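Local coordinates for protein Lon211 (Mycobacterium tuberculosis, PDB 6VBK) that forms the N-terminal domain of the ATP-dependent Lon protease, a domain that probably helps recognise and bind protein substrates, at the interface of chains A and B. Sequence-based numbering; all coordinates share one arbitrary frame. Chains: chain A/B, Lon211.

Contact 1: the interface of chains A and B. Residues chain A 88-90; chain B 9, 11, 109, 124.
The backbone carbonyl oxygen of A:Arg90 is gripped by a peptide N-H and a water. B:Ser9 N approaches O of A:Arg90 at 3.0 Å, nearly straight at the hydrogen (173°) and tilted 18° from the carbonyl plane. Water 1, 2.9 Å from the same A:Arg90 O, also meets the hydroxyl OG of B:Ser9, which is turned anti to its own carbonyl carbon. The return bond of this antiparallel bridge, A:Arg90 N to B:Ser9 O, is weak at 3.4 Å, so the pairing is lopsided.

Two residues further along each strand, B:Thr11 faces the A:Glu88 peptide. Its OG1 lies 3.2 Å from A:Glu88 O, at best a weak hydrogen bond, and also rests against CA of A:Gly89. Water 2 sits 2.7 Å from B:Thr11 N on the A:Glu88 side, although its spacing to the carbonyl there is doubtfully short.

The side chain of A:Arg90 bends at chi2 (-74°) and crosses B:Thr124 obliquely, its CB lying 3.7 Å from OG1 of B:Thr124. The guanidinium continues towards B:Gly109, with NH2 4.4 Å from the glycine CA, a loose approach without a hydrogen bond.

The bridge thus joins the end of strand 79-90 in chain A to the start of strand 9-19 in chain B, while the arginine side chain lies along strands 96-112 and 120-125 of chain B.

Contact 2: the interface of chains A and B. Residues chain A 31, 89-91, 97-99; chain B 6-8.
B:Met8 reaches the A:Gly89 backbone and the A:Pro31 ring through a hooked side chain: CG stands anti to the backbone N (chi1 178°), then the chain bends at chi2 (85°) and again at chi3 (67°). The first torsion extends the side chain towards chain A, and the two bends bring sulphur and methyl against different groups there. SD lies over the backbone of A:Gly89, 3.6 Å from its CA and almost as near its carbonyl carbon; the lack of a side chain lets the sulphur settle directly on the main chain.

The terminal methyl CE meets several groups of chain A. It touches CB on the A:Pro31 ring at 3.7 Å, while the CG2 branch of A:Val99 and the CD2 branch of A:Leu91 each lie 3.9 Å from it. The carbonyl oxygen of A:Ala98 also lies beside this methyl, a van der Waals neighbour rather than a bonding partner. The surroundings of the methionine thus draw on strand 29-33, the end of strand 79-90 with the following A:Leu91, and the start of strand 96-112. B:Met8 buries 70 Å² here, more than any other residue of the patch.

B:Leu6 widens the apolar contact. Its CB packs against CG of the A:Pro31 ring at 3.7 Å, and its CD1 branch reaches the same ring carbon, so the proline is shared by leucine and methionine. Between them, B:Ser7 contributes its backbone instead of its hydroxyl: its carbonyl oxygen faces CA and CD2 of A:Leu91.

No direct polar bond spans this patch, so shape and apolar burial carry it, supplemented by solvent. Water 3 joins O of A:Arg90 to O of B:Ser7, 3.2 Å from the latter.

Contact 1: the interface of chains A and B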
loop_
_atom_site.group_PDB
_atom_site.type_symbol
_atom_site.label_atom_id
_atom_site.label_comp_id
_atom_site.label_asym_id
_atom_site.label_seq_id
_atom_site.Cartn_x
_atom_site.Cartn_y
_atom_site.Cartn_z
ATOM N N GLU A 88 -0.488 -1.033 5.290
ATOM C CA GLU A 88 0.429 0.043 4.955
ATOM C C GLU A 88 0.718 0.011 3.462
ATOM O O GLU A 88 0.906 -1.060 2.878
ATOM C CB GLU A 88 1.732 -0.063 5.752
ATOM C CG GLU A 88 1.567 0.257 7.227
ATOM C CD GLU A 88 2.871 0.175 7.990
ATOM O OE1 GLU A 88 3.003 0.871 9.019
ATOM O OE2 GLU A 88 3.766 -0.583 7.560
ATOM N N GLY A 89 0.742 1.191 2.849
ATOM C CA GLY A 89 1.003 1.306 1.429
ATOM C C GLY A 89 1.783 2.556 1.081
ATOM O O GLY A 89 2.452 3.135 1.943
ATOM N N ARG A 90 1.705 2.987 -0.175
ATOM C CA ARG A 90 2.406 4.179 -0.629
ATOM C C ARG A 90 1.442 5.093 -1.369
ATOM O O ARG A 90 0.615 4.634 -2.162
ATOM C CB ARG A 90 3.590 3.822 -1.533
ATOM C CG ARG A 90 4.713 3.100 -0.808
ATOM C CD ARG A 90 5.506 4.038 0.082
ATOM N NE ARG A 90 6.293 3.305 1.070
ATOM C CZ ARG A 90 7.278 3.837 1.783
ATOM N NH1 ARG A 90 7.611 5.108 1.611
ATOM N NH2 ARG A 90 7.937 3.096 2.665
ATOM N N SER B 9 -1.446 2.667 -2.988
ATOM C CA SER B 9 -0.949 1.489 -3.678
ATOM C C SER B 9 -0.625 0.387 -2.675
ATOM O O SER B 9 -0.347 0.641 -1.500
ATOM C CB SER B 9 0.288 1.831 -4.509
ATOM O OG SER B 9 -0.025 2.771 -5.523
ATOM N N THR B 11 1.432 -2.599 -0.857
ATOM C CA THR B 11 2.822 -2.835 -0.484
ATOM C C THR B 11 3.083 -4.335 -0.438
ATOM O O THR B 11 2.429 -5.062 0.318
ATOM C CB THR B 11 3.151 -2.193 0.865
ATOM O OG1 THR B 11 3.266 -0.774 0.707
ATOM C CG2 THR B 11 4.458 -2.745 1.416
ATOM N N GLY B 109 11.167 -0.282 -0.458
ATOM C CA GLY B 109 10.943 0.570 0.691
ATOM C C GLY B 109 11.530 0.028 1.978
ATOM O O GLY B 109 12.710 -0.328 2.031
ATOM N N THR B 124 6.555 -1.646 -3.524
ATOM C CA THR B 124 5.319 -1.185 -4.142
ATOM C C THR B 124 5.405 -1.396 -5.646
ATOM O O THR B 124 6.342 -0.911 -6.288
ATOM C CB THR B 124 5.063 0.290 -3.827
ATOM O OG1 THR B 124 4.926 0.457 -2.413
ATOM C CG2 THR B 124 3.796 0.770 -4.518
HETATM O O HOH W 1 -0.092 5.794 -4.727
HETATM O O HOH W 2 -0.131 -2.634 1.365
#

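Contact 2: the interface of chains A and B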
loop_
_atom_site.group_PDB
_atom_site.type_symbol
_atom_site.label_atom_id
_atom_site.label_comp_id
_atom_site.label_asym_id
_atom_site.label_seq_id
_atom_site.Cartn_x
_atom_site.Cartn_y
_atom_site.Cartn_z
ATOM N N PRO A 31 -7.277 6.750 4.461
ATOM C CA PRO A 31 -5.818 6.694 4.353
ATOM C C PRO A 31 -5.154 7.738 5.240
ATOM O O PRO A 31 -5.735 8.769 5.583
ATOM C CB PRO A 31 -5.574 7.007 2.871
ATOM C CG PRO A 31 -6.684 7.940 2.530
ATOM C CD PRO A 31 -7.881 7.484 3.332
ATOM N N GLY A 89 0.742 1.191 2.849
ATOM C CA GLY A 89 1.003 1.306 1.429
ATOM C C GLY A 89 1.783 2.556 1.081
ATOM O O GLY A 89 2.452 3.135 1.943
ATOM N N ARG A 90 1.705 2.987 -0.175
ATOM C CA ARG A 90 2.406 4.179 -0.629
ATOM C C ARG A 90 1.442 5.093 -1.369
ATOM O O ARG A 90 0.615 4.634 -2.162
ATOM C CB ARG A 90 3.590 3.822 -1.533
ATOM C CG ARG A 90 4.713 3.100 -0.808
ATOM C CD ARG A 90 5.506 4.038 0.082
ATOM N NE ARG A 90 6.293 3.305 1.070
ATOM C CZ ARG A 90 7.278 3.837 1.783
ATOM N NH1 ARG A 90 7.611 5.108 1.611
ATOM N NH2 ARG A 90 7.937 3.096 2.665
ATOM N N LEU A 91 1.556 6.381 -1.097
ATOM C CA LEU A 91 0.779 7.433 -1.728
ATOM C C LEU A 91 1.463 7.876 -3.017
ATOM O O LEU A 91 2.642 7.577 -3.232
ATOM C CB LEU A 91 0.617 8.599 -0.755
ATOM C CG LEU A 91 0.032 8.199 0.604
ATOM C CD1 LEU A 91 -0.043 9.393 1.542
ATOM C CD2 LEU A 91 -1.340 7.557 0.435
ATOM N N GLY A 97 2.251 5.339 3.636
ATOM C CA GLY A 97 0.847 5.471 3.942
ATOM C C GLY A 97 0.346 4.279 4.732
ATOM O O GLY A 97 0.945 3.204 4.732
ATOM N N ALA A 98 -0.776 4.495 5.414
ATOM C CA ALA A 98 -1.413 3.459 6.210
ATOM C C ALA A 98 -2.922 3.565 6.062
ATOM O O ALA A 98 -3.472 4.667 5.994
ATOM C CB ALA A 98 -1.022 3.563 7.690
ATOM N N VAL A 99 -3.582 2.414 6.004
ATOM C CA VAL A 99 -5.036 2.336 5.994
ATOM C C VAL A 99 -5.491 2.066 7.420
ATOM O O VAL A 99 -5.073 1.078 8.037
ATOM C CB VAL A 99 -5.535 1.242 5.038
ATOM C CG1 VAL A 99 -7.052 1.153 5.082
ATOM C CG2 VAL A 99 -5.049 1.515 3.622
ATOM N N LEU B 6 -7.252 9.920 -1.196
ATOM C CA LEU B 6 -5.868 9.606 -1.520
ATOM C C LEU B 6 -5.772 8.249 -2.201
ATOM O O LEU B 6 -6.370 7.268 -1.746
ATOM C CB LEU B 6 -5.012 9.614 -0.254
ATOM C CG LEU B 6 -4.840 10.944 0.480
ATOM C CD1 LEU B 6 -4.046 10.742 1.758
ATOM C CD2 LEU B 6 -4.155 11.950 -0.422
ATOM N N SER B 7 -5.014 8.192 -3.291
ATOM C CA SER B 7 -4.737 6.929 -3.961
ATOM C C SER B 7 -3.686 6.164 -3.163
ATOM O O SER B 7 -2.601 6.689 -2.891
ATOM C CB SER B 7 -4.265 7.177 -5.391
ATOM O OG SER B 7 -3.982 5.957 -6.055
ATOM N N MET B 8 -4.009 4.932 -2.783
ATOM C CA MET B 8 -3.125 4.094 -1.983
ATOM C C MET B 8 -2.743 2.868 -2.797
ATOM O O MET B 8 -3.619 2.120 -3.246
ATOM C CB MET B 8 -3.796 3.680 -0.672
ATOM C CG MET B 8 -2.954 2.761 0.202
ATOM S SD MET B 8 -1.790 3.649 1.254
ATOM C CE MET B 8 -2.915 4.498 2.359
HETATM O O HOH W 3 -0.092 5.794 -4.727
#

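Contacts 1 and 2 are neighbouring parts of one interface, their C-alpha centres about 7 Å apart, and they share A:Gly89 and A:Arg90. One water, numbered 1 and 3, serves both, touching A:Arg90 O, B:Ser9 OG and B:Ser7 O. On chain B residues 6-8 enter contact 2 and strand 9-19 begins in contact 1; backbone pairing there may help align the apolar side chains of contact 2. The interface is not an exact two-fold, so the copies contribute different surfaces here, the N-terminal segment of chain B against strands of chain A. The structure alone does not show whether this pairing forms in full-length Lon or reflects crystal packing.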